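Local atomic coordinates of putative transcriptional regulator TRANSCRIPTION REGULATOR protein (Rhizobium meliloti, PDB entry 5NLA), a protein that activates transcription as an AraC-like regulator that binds c-di-GMP by a PilZ-like mechanism and so controls extracellular polysaccharide production. Residues R48-D53 and E88-H93; R111-L116 and G156-G161; W124-F129 and F150-L155. One frame throughout, in Å; residues are numbered along the deposited sequence.

Contact 1 (R48-D53 and E88-H93); sequences RFSTRD and ELTGWH
Bends at chi2 (-54°) and chi3 (-42°) turn CD and then NE of Arg48 back over the indole of Trp92. The guanidinium lies flat on that indole, the two planes nearly parallel at 12°, and Arg48 CZ sits 3.1 Å from the centroid of the Trp92 six-membered ring, over the face: a stacked cation-pi pair. Arg48 NH1 also gives a hydrogen bond to Gly91 O (2.8 Å), reaching it from above the carbonyl plane, while the methyl Thr90 CG2 lies at the edge of the guanidinium, nearest NH2. The strands 49-52 and 88-93 form an antiparallel pair at one border of the seven-stranded sheet, 49-52 being its outermost strand within the chain. Straight bonds link Gly91 N to Phe49 O (2.9 Å) and Leu89 N to Thr51 O (2.7 Å). Phe49, Thr51 and Leu89 share the face on which Trp376 of helix 373-376 packs. On the other face Arg52 and Glu88 run side by side, with Arg52 NH2 and Glu88 OE2 2.9 Å apart in a salt bridge. The carboxylate oxygen lies over the guanidinium face, so this pair is held by charge alone, whereas Arg52 NH2 directs an in-plane N-H at Ser50 OG (3.2 Å). Trp92 NE1 is tied to Gln101 of the next strand. An alanine in place of Trp92 would probably leave the Arg48 guanidinium without its aromatic support, freer to turn, and Gln101 OE1 without this donor.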
loop_
_atom_site.group_PDB
_atom_site.type_symbol
_atom_site.label_atom_id
_atom_site.label_comp_id
_atom_site.label_asym_id
_atom_site.label_seq_id
_atom_site.Cartn_x
_atom_site.Cartn_y
_atom_site.Cartn_z
ATOM N N ARG A 48 17.293 1.058 -8.270
ATOM C CA ARG A 48 16.718 2.408 -8.431
ATOM C C ARG A 48 15.622 2.577 -9.473
ATOM O O ARG A 48 15.786 2.143 -10.618
ATOM C CB ARG A 48 17.830 3.412 -8.759
ATOM C CG ARG A 48 18.997 3.433 -7.778
ATOM C CD ARG A 48 18.560 3.641 -6.336
ATOM N NE ARG A 48 17.511 4.657 -6.245
ATOM C CZ ARG A 48 16.236 4.456 -5.904
ATOM N NH1 ARG A 48 15.758 3.257 -5.569
ATOM N NH2 ARG A 48 15.413 5.490 -5.891
ATOM N N PHE A 49 14.520 3.224 -9.079
ATOM C CA PHE A 49 13.553 3.737 -10.052
ATOM C C PHE A 49 12.922 5.060 -9.621
ATOM O O PHE A 49 12.647 5.286 -8.442
ATOM C CB PHE A 49 12.498 2.682 -10.434
ATOM C CG PHE A 49 12.800 1.972 -11.743
ATOM C CD1 PHE A 49 12.836 2.688 -12.952
ATOM C CD2 PHE A 49 13.064 0.596 -11.779
ATOM C CE1 PHE A 49 13.124 2.050 -14.156
ATOM C CE2 PHE A 49 13.350 -0.043 -12.987
ATOM C CZ PHE A 49 13.379 0.682 -14.174
ATOM N N SER A 50 12.710 5.922 -10.614
ATOM C CA SER A 50 12.364 7.327 -10.410
ATOM C C SER A 50 11.254 7.745 -11.367
ATOM O O SER A 50 11.155 7.238 -12.475
ATOM C CB SER A 50 13.605 8.200 -10.638
ATOM O OG SER A 50 13.534 9.418 -9.915
ATOM N N THR A 51 10.414 8.662 -10.914
ATOM C CA THR A 51 9.343 9.237 -11.722
ATOM C C THR A 51 9.211 10.690 -11.319
ATOM O O THR A 51 8.977 10.983 -10.147
ATOM C CB THR A 51 8.009 8.513 -11.469
ATOM O OG1 THR A 51 8.000 7.277 -12.192
ATOM C CG2 THR A 51 6.803 9.342 -11.907
ATOM N N ARG A 52 9.394 11.595 -12.271
ATOM C CA ARG A 52 9.025 12.987 -12.069
ATOM C C ARG A 52 8.440 13.544 -13.327
ATOM O O ARG A 52 8.510 12.937 -14.382
ATOM C CB ARG A 52 10.220 13.839 -11.621
ATOM C CG ARG A 52 11.275 14.086 -12.682
ATOM C CD ARG A 52 12.601 14.478 -12.052
ATOM N NE ARG A 52 13.173 13.379 -11.268
ATOM C CZ ARG A 52 14.300 13.446 -10.560
ATOM N NH1 ARG A 52 15.018 14.572 -10.507
ATOM N NH2 ARG A 52 14.710 12.372 -9.881
ATOM N N ASP A 53 7.890 14.735 -13.217
ATOM C CA ASP A 53 7.316 15.389 -14.368
ATOM C C ASP A 53 7.850 16.802 -14.578
ATOM O O ASP A 53 7.219 17.588 -15.265
ATOM C CB ASP A 53 5.795 15.356 -14.240
ATOM C CG ASP A 53 5.318 15.908 -12.928
ATOM O OD1 ASP A 53 5.799 16.996 -12.541
ATOM O OD2 ASP A 53 4.458 15.255 -12.293
ATOM N N GLU A 88 7.294 14.139 -7.770
ATOM C CA GLU A 88 8.387 13.186 -7.766
ATOM C C GLU A 88 7.990 11.971 -6.958
ATOM O O GLU A 88 7.472 12.104 -5.847
ATOM C CB GLU A 88 9.629 13.795 -7.129
ATOM C CG GLU A 88 10.775 14.079 -8.077
ATOM C CD GLU A 88 12.090 14.249 -7.337
ATOM O OE1 GLU A 88 12.084 14.815 -6.212
ATOM O OE2 GLU A 88 13.129 13.799 -7.872
ATOM N N LEU A 89 8.228 10.797 -7.539
ATOM C CA LEU A 89 8.172 9.521 -6.844
ATOM C C LEU A 89 9.540 8.908 -6.978
ATOM O O LEU A 89 10.164 8.997 -8.036
ATOM C CB LEU A 89 7.141 8.593 -7.477
ATOM C CG LEU A 89 5.709 8.445 -6.930
ATOM C CD1 LEU A 89 5.320 6.969 -6.842
ATOM C CD2 LEU A 89 5.478 9.128 -5.590
ATOM N N THR A 90 10.010 8.296 -5.903
ATOM C CA THR A 90 11.293 7.626 -5.919
ATOM C C THR A 90 11.122 6.300 -5.188
ATOM O O THR A 90 10.755 6.293 -4.019
ATOM C CB THR A 90 12.366 8.519 -5.269
ATOM O OG1 THR A 90 12.152 9.886 -5.657
ATOM C CG2 THR A 90 13.756 8.103 -5.686
ATOM N N GLY A 91 11.357 5.192 -5.898
ATOM C CA GLY A 91 11.026 3.840 -5.422
ATOM C C GLY A 91 12.220 2.938 -5.142
ATOM O O GLY A 91 13.065 2.738 -6.016
ATOM N N TRP A 92 12.280 2.396 -3.922
ATOM C CA TRP A 92 13.287 1.406 -3.519
ATOM C C TRP A 92 12.573 0.106 -3.156
ATOM O O TRP A 92 11.598 0.135 -2.405
ATOM C CB TRP A 92 14.081 1.886 -2.299
ATOM C CG TRP A 92 14.552 3.307 -2.367
ATOM C CD1 TRP A 92 13.802 4.434 -2.172
ATOM C CD2 TRP A 92 15.882 3.751 -2.623
ATOM N NE1 TRP A 92 14.587 5.557 -2.304
ATOM C CE2 TRP A 92 15.865 5.168 -2.591
ATOM C CE3 TRP A 92 17.090 3.092 -2.903
ATOM C CZ2 TRP A 92 17.010 5.937 -2.810
ATOM C CZ3 TRP A 92 18.234 3.862 -3.129
ATOM C CH2 TRP A 92 18.182 5.270 -3.078
ATOM N N HIS A 93 13.065 -1.018 -3.688
ATOM C CA HIS A 93 12.556 -2.350 -3.373
ATOM C C HIS A 93 13.442 -2.975 -2.317
ATOM O O HIS A 93 14.602 -3.266 -2.587
ATOM C CB HIS A 93 12.575 -3.245 -4.618
ATOM C CG HIS A 93 11.728 -2.737 -5.746
ATOM N ND1 HIS A 93 12.201 -1.853 -6.693
ATOM C CD2 HIS A 93 10.439 -2.989 -6.076
ATOM C CE1 HIS A 93 11.239 -1.579 -7.558
ATOM N NE2 HIS A 93 10.162 -2.258 -7.208
#

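Contact 2 (R111-L116 and G156-G161); sequences RSQTML and GYPYRG
The side chains of Arg111 and Tyr159 cross at a slant, with Arg111 CB over one face of the Tyr159 ring, 4.0 Å from its centroid in a CH-pi contact displaced toward the rim. Arg111 CD meets the same border, 3.8 Å from Tyr159 CE2. CG stands anti to the backbone N (chi1 -176°), and the chain, extended as far as NE, leads the guanidinium away from the ring, beyond its CE2 side, the two planes 42° apart. There it reaches other partners, Leu155 O for NE and the carbonyls of Pro69 and Leu70 for NH1. Under the side chains, Arg111 and Tyr159 are an antiparallel hydrogen-bonded pair: Arg111 N to Tyr159 O is 2.8 Å, and Tyr159 N to Arg111 O is 2.9 Å. This pair belongs to the five-stranded sheet, where strands 107-111 and 159-163 are neighbours. Right after it the chain turns into helix 113-118, with Ser112 as N-cap; Ser112 and Met115 form a capping box whose two bonds are both weak. From that helix Leu116 points back at the 156-161 segment, its CD1 resting 3.5 Å from Pro158 CD and also near Gly156 O. Gln113 crosses Pro158 obliquely, Gln113 OE1 lying 3.9 Å from Pro158 CG.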
loop_
_atom_site.group_PDB
_atom_site.type_symbol
_atom_site.label_atom_id
_atom_site.label_comp_id
_atom_site.label_asym_id
_atom_site.label_seq_id
_atom_site.Cartn_x
_atom_site.Cartn_y
_atom_site.Cartn_z
ATOM N N ARG A 111 -9.426 5.987 -4.135
ATOM C CA ARG A 111 -9.342 4.568 -4.482
ATOM C C ARG A 111 -10.736 4.034 -4.241
ATOM O O ARG A 111 -11.187 3.990 -3.101
ATOM C CB ARG A 111 -8.327 3.864 -3.605
ATOM C CG ARG A 111 -8.111 2.410 -3.956
ATOM C CD ARG A 111 -6.842 1.877 -3.324
ATOM N NE ARG A 111 -6.637 0.470 -3.641
ATOM C CZ ARG A 111 -6.187 0.001 -4.799
ATOM N NH1 ARG A 111 -5.904 0.795 -5.823
ATOM N NH2 ARG A 111 -6.036 -1.307 -4.938
ATOM N N SER A 112 -11.433 3.669 -5.320
ATOM C CA SER A 112 -12.867 3.339 -5.250
ATOM C C SER A 112 -13.214 1.833 -5.302
ATOM O O SER A 112 -12.380 0.984 -5.627
ATOM C CB SER A 112 -13.586 4.055 -6.385
ATOM O OG SER A 112 -13.172 3.517 -7.620
ATOM N N GLN A 113 -14.478 1.534 -5.017
ATOM C CA GLN A 113 -15.020 0.175 -5.148
ATOM C C GLN A 113 -14.774 -0.389 -6.551
ATOM O O GLN A 113 -14.255 -1.489 -6.691
ATOM C CB GLN A 113 -16.521 0.139 -4.825
ATOM C CG GLN A 113 -16.898 0.615 -3.418
ATOM C CD GLN A 113 -16.886 -0.476 -2.349
ATOM O OE1 GLN A 113 -16.042 -1.394 -2.352
ATOM N NE2 GLN A 113 -17.831 -0.369 -1.409
ATOM N N THR A 114 -15.096 0.400 -7.572
ATOM C CA THR A 114 -14.914 0.009 -8.974
ATOM C C THR A 114 -13.475 -0.387 -9.279
ATOM O O THR A 114 -13.216 -1.387 -9.956
ATOM C CB THR A 114 -15.308 1.156 -9.943
ATOM O OG1 THR A 114 -16.607 1.649 -9.609
ATOM C CG2 THR A 114 -15.329 0.671 -11.400
ATOM N N MET A 115 -12.549 0.419 -8.788
ATOM C CA MET A 115 -11.143 0.143 -8.949
ATOM C C MET A 115 -10.790 -1.164 -8.240
ATOM O O MET A 115 -10.061 -1.978 -8.787
ATOM C CB MET A 115 -10.299 1.320 -8.416
ATOM C CG MET A 115 -10.447 2.627 -9.226
ATOM S SD MET A 115 -9.656 4.046 -8.454
ATOM C CE MET A 115 -7.996 3.429 -8.555
ATOM N N LEU A 116 -11.354 -1.370 -7.051
ATOM C CA LEU A 116 -11.085 -2.557 -6.214
ATOM C C LEU A 116 -11.601 -3.927 -6.723
ATOM O O LEU A 116 -11.062 -4.988 -6.337
ATOM C CB LEU A 116 -11.621 -2.316 -4.799
ATOM C CG LEU A 116 -10.732 -1.389 -3.972
ATOM C CD1 LEU A 116 -11.430 -0.999 -2.667
ATOM C CD2 LEU A 116 -9.360 -2.013 -3.712
ATOM N N GLY A 156 -6.866 -2.581 0.045
ATOM C CA GLY A 156 -8.060 -3.344 -0.268
ATOM C C GLY A 156 -9.380 -2.707 0.131
ATOM O O GLY A 156 -10.439 -3.177 -0.311
ATOM N N TYR A 157 -9.341 -1.684 0.991
ATOM C CA TYR A 157 -10.540 -0.903 1.326
ATOM C C TYR A 157 -10.499 0.423 0.582
ATOM O O TYR A 157 -9.435 1.032 0.466
ATOM C CB TYR A 157 -10.645 -0.608 2.819
ATOM C CG TYR A 157 -11.182 -1.725 3.653
ATOM C CD1 TYR A 157 -12.483 -2.190 3.470
ATOM C CD2 TYR A 157 -10.408 -2.302 4.676
ATOM C CE1 TYR A 157 -12.985 -3.222 4.250
ATOM C CE2 TYR A 157 -10.910 -3.326 5.473
ATOM C CZ TYR A 157 -12.201 -3.785 5.257
ATOM O OH TYR A 157 -12.705 -4.801 6.047
ATOM N N PRO A 158 -11.664 0.886 0.103
ATOM C CA PRO A 158 -11.708 2.176 -0.572
ATOM C C PRO A 158 -11.484 3.348 0.370
ATOM O O PRO A 158 -11.697 3.234 1.579
ATOM C CB PRO A 158 -13.111 2.228 -1.176
ATOM C CG PRO A 158 -13.923 1.271 -0.383
ATOM C CD PRO A 158 -12.993 0.245 0.186
ATOM N N TYR A 159 -11.009 4.449 -0.209
ATOM C CA TYR A 159 -10.856 5.713 0.490
ATOM C C TYR A 159 -10.857 6.914 -0.473
ATOM O O TYR A 159 -10.440 6.809 -1.628
ATOM C CB TYR A 159 -9.594 5.693 1.344
ATOM C CG TYR A 159 -8.287 5.525 0.592
ATOM C CD1 TYR A 159 -7.542 6.634 0.161
ATOM C CD2 TYR A 159 -7.768 4.279 0.357
ATOM C CE1 TYR A 159 -6.331 6.484 -0.501
ATOM C CE2 TYR A 159 -6.559 4.113 -0.307
ATOM C CZ TYR A 159 -5.842 5.214 -0.737
ATOM O OH TYR A 159 -4.648 5.006 -1.393
ATOM N N ARG A 160 -11.373 8.031 0.032
ATOM C CA ARG A 160 -11.402 9.342 -0.634
ATOM C C ARG A 160 -10.569 10.274 0.238
ATOM O O ARG A 160 -10.616 10.191 1.468
ATOM C CB ARG A 160 -12.844 9.908 -0.683
ATOM C CG ARG A 160 -13.695 9.447 -1.850
ATOM C CD ARG A 160 -15.168 9.187 -1.506
ATOM N NE ARG A 160 -15.366 8.291 -0.347
ATOM C CZ ARG A 160 -15.073 6.976 -0.281
ATOM N NH1 ARG A 160 -14.549 6.304 -1.318
ATOM N NH2 ARG A 160 -15.310 6.321 0.860
ATOM N N GLY A 161 -9.836 11.187 -0.376
ATOM C CA GLY A 161 -9.263 12.281 0.395
ATOM C C GLY A 161 -8.636 13.407 -0.385
ATOM O O GLY A 161 -8.723 13.474 -1.607
#

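Contact 3 (W124-F129 and F150-L155); sequences WNVGLF and FFFRSL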
loop_
_atom_site.group_PDB
_atom_site.type_symbol
_atom_site.label_atom_id
_atom_site.label_comp_id
_atom_site.label_asym_id
_atom_site.label_seq_id
_atom_site.Cartn_x
_atom_site.Cartn_y
_atom_site.Cartn_z
ATOM N N TRP A 124 -0.520 -3.320 2.559
ATOM C CA TRP A 124 -0.706 -2.474 3.732
ATOM C C TRP A 124 0.121 -1.219 3.466
ATOM O O TRP A 124 1.320 -1.294 3.201
ATOM C CB TRP A 124 -0.205 -3.173 4.988
ATOM C CG TRP A 124 -0.726 -4.562 5.163
ATOM C CD1 TRP A 124 -0.084 -5.710 4.852
ATOM C CD2 TRP A 124 -2.001 -4.943 5.694
ATOM N NE1 TRP A 124 -0.878 -6.787 5.148
ATOM C CE2 TRP A 124 -2.060 -6.343 5.666
ATOM C CE3 TRP A 124 -3.102 -4.232 6.181
ATOM C CZ2 TRP A 124 -3.162 -7.053 6.112
ATOM C CZ3 TRP A 124 -4.208 -4.937 6.616
ATOM C CH2 TRP A 124 -4.226 -6.337 6.585
ATOM N N ASN A 125 -0.528 -0.069 3.496
ATOM C CA ASN A 125 0.129 1.198 3.209
ATOM C C ASN A 125 0.325 1.934 4.528
ATOM O O ASN A 125 -0.628 2.147 5.288
ATOM C CB ASN A 125 -0.745 2.019 2.250
ATOM C CG ASN A 125 0.004 3.145 1.529
ATOM O OD1 ASN A 125 -0.639 4.022 0.962
ATOM N ND2 ASN A 125 1.327 3.121 1.528
ATOM N N VAL A 126 1.571 2.274 4.811
ATOM C CA VAL A 126 1.894 3.172 5.914
ATOM C C VAL A 126 2.657 4.337 5.332
ATOM O O VAL A 126 3.581 4.135 4.543
ATOM C CB VAL A 126 2.725 2.456 6.971
ATOM C CG1 VAL A 126 3.425 3.446 7.888
ATOM C CG2 VAL A 126 1.821 1.521 7.760
ATOM N N GLY A 127 2.263 5.549 5.697
ATOM C CA GLY A 127 2.856 6.748 5.104
ATOM C C GLY A 127 3.129 7.810 6.139
ATOM O O GLY A 127 2.236 8.162 6.901
ATOM N N LEU A 128 4.365 8.304 6.156
ATOM C CA LEU A 128 4.801 9.366 7.060
ATOM C C LEU A 128 4.919 10.676 6.309
ATOM O O LEU A 128 5.519 10.698 5.249
ATOM C CB LEU A 128 6.185 9.033 7.596
ATOM C CG LEU A 128 6.847 10.057 8.511
ATOM C CD1 LEU A 128 6.030 10.243 9.782
ATOM C CD2 LEU A 128 8.262 9.591 8.815
ATOM N N PHE A 129 4.424 11.769 6.886
ATOM C CA PHE A 129 4.566 13.103 6.277
ATOM C C PHE A 129 5.733 13.853 6.912
ATOM O O PHE A 129 5.769 14.030 8.136
ATOM C CB PHE A 129 3.276 13.917 6.442
ATOM C CG PHE A 129 2.187 13.532 5.473
ATOM C CD1 PHE A 129 1.682 12.240 5.446
ATOM C CD2 PHE A 129 1.665 14.458 4.596
ATOM C CE1 PHE A 129 0.687 11.881 4.554
ATOM C CE2 PHE A 129 0.676 14.107 3.700
ATOM C CZ PHE A 129 0.182 12.818 3.676
ATOM N N PHE A 150 2.034 9.316 10.863
ATOM C CA PHE A 150 1.735 8.286 9.867
ATOM C C PHE A 150 0.245 8.109 9.665
ATOM O O PHE A 150 -0.518 8.169 10.630
ATOM C CB PHE A 150 2.239 6.917 10.317
ATOM C CG PHE A 150 3.716 6.819 10.467
ATOM C CD1 PHE A 150 4.327 7.206 11.645
ATOM C CD2 PHE A 150 4.496 6.292 9.439
ATOM C CE1 PHE A 150 5.702 7.095 11.792
ATOM C CE2 PHE A 150 5.870 6.174 9.581
ATOM C CZ PHE A 150 6.478 6.585 10.756
ATOM N N PHE A 151 -0.158 7.835 8.427
ATOM C CA PHE A 151 -1.437 7.159 8.181
ATOM C C PHE A 151 -1.153 5.666 8.068
ATOM O O PHE A 151 -0.071 5.262 7.625
ATOM C CB PHE A 151 -2.186 7.693 6.933
ATOM C CG PHE A 151 -1.557 7.325 5.606
ATOM C CD1 PHE A 151 -1.758 6.071 5.032
ATOM C CD2 PHE A 151 -0.784 8.249 4.907
ATOM C CE1 PHE A 151 -1.175 5.744 3.807
ATOM C CE2 PHE A 151 -0.207 7.931 3.680
ATOM C CZ PHE A 151 -0.403 6.676 3.132
ATOM N N PHE A 152 -2.123 4.860 8.485
ATOM C CA PHE A 152 -2.160 3.444 8.136
ATOM C C PHE A 152 -3.462 3.129 7.388
ATOM O O PHE A 152 -4.539 3.562 7.799
ATOM C CB PHE A 152 -2.025 2.564 9.379
ATOM C CG PHE A 152 -2.470 1.149 9.156
ATOM C CD1 PHE A 152 -1.668 0.254 8.455
ATOM C CD2 PHE A 152 -3.714 0.721 9.607
ATOM C CE1 PHE A 152 -2.092 -1.045 8.235
ATOM C CE2 PHE A 152 -4.141 -0.573 9.385
ATOM C CZ PHE A 152 -3.330 -1.456 8.700
ATOM N N ARG A 153 -3.336 2.342 6.317
ATOM C CA ARG A 153 -4.448 1.983 5.435
ATOM C C ARG A 153 -4.143 0.699 4.660
ATOM O O ARG A 153 -3.030 0.537 4.143
ATOM C CB ARG A 153 -4.686 3.098 4.397
ATOM C CG ARG A 153 -5.730 4.130 4.778
ATOM C CD ARG A 153 -6.217 4.883 3.553
ATOM N NE ARG A 153 -5.138 5.606 2.895
ATOM C CZ ARG A 153 -4.611 6.779 3.293
ATOM N NH1 ARG A 153 -5.022 7.421 4.402
ATOM N NH2 ARG A 153 -3.632 7.309 2.565
ATOM N N SER A 154 -5.127 -0.194 4.554
ATOM C CA SER A 154 -5.070 -1.238 3.539
ATOM C C SER A 154 -5.512 -0.704 2.186
ATOM O O SER A 154 -6.468 0.081 2.088
ATOM C CB SER A 154 -5.960 -2.395 3.883
ATOM O OG SER A 154 -5.840 -3.363 2.856
ATOM N N LEU A 155 -4.832 -1.148 1.136
ATOM C CA LEU A 155 -5.213 -0.788 -0.218
ATOM C C LEU A 155 -6.365 -1.650 -0.766
ATOM O O LEU A 155 -6.776 -1.470 -1.913
ATOM C CB LEU A 155 -4.003 -0.863 -1.143
ATOM C CG LEU A 155 -2.835 0.039 -0.749
ATOM C CD1 LEU A 155 -1.735 -0.110 -1.771
ATOM C CD2 LEU A 155 -3.266 1.493 -0.651
#
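Leu128 CD1 lies over the centre of the Phe150 ring, 3.8 Å from its centroid, in a CH-pi contact, while Val126 CG1 meets Phe150 CD2 at 3.4 Å. Strands 124-129 and 150-154 are antiparallel neighbours in the interior of the seven-stranded sheet, and the face that bears Val126, Leu128, Phe150 and Phe152 is packed in part by helix 196-211, whose Ala198, Leu201 and Ile205 touch Phe150. Further along this face Val126 CG2 sits at the edge of the Phe152 ring, and Trp124 runs beside Phe152 in the same direction, Trp124 CE3 3.8 Å from Phe152 CZ. On the other face Phe151 holds CG between the backbone N and the carbonyl carbon (chi1 71°). Its ring covers Gly127, which has no side chain to block it, and Gly127 CA is 3.9 Å from the centroid. The side chains of Phe129 and Phe151 cross at about a right angle and meet edge against edge, Phe129 CE1 3.9 Å from Phe151 CD2. Four backbone hydrogen bonds join the strands, two between Asn125 and Arg153 and two between Gly127 and Phe151. At the polar border, Asn125 sends ND2 to Leu171 O of the adjoining strand and Arg153 sends NH1 to Asn190. Arg153 NH2 stands over the Phe151 ring face turned away from Gly127, and Asn125 OD1 lies in the plane of the Phe151 ring, at its edge, 3.4 Å from Phe151 CE1.

Contact 1 closes before the other two begin, and contact 3 is nested inside the chain loop that contact 2 closes. Contacts 1 and 3 lie in the same seven-stranded sheet, with centres about 18 Å apart: one at its border, the other in its interior, with strands 97-104 and 166-173 between them. Contact 2 joins the start of helix 113-118 and the connection out of strand 150-154 to the five-stranded sheet; its centre is about 23 Å from that of contact 1 and about 14 Å from that of contact 3. Contacts 2 and 3 touch, Tyr159 CD2 packing 3.6 Å from Arg153 CD. Between strands 150-154 and 159-163 the chain passes from one sheet to the other, consistent with the two forming one unit.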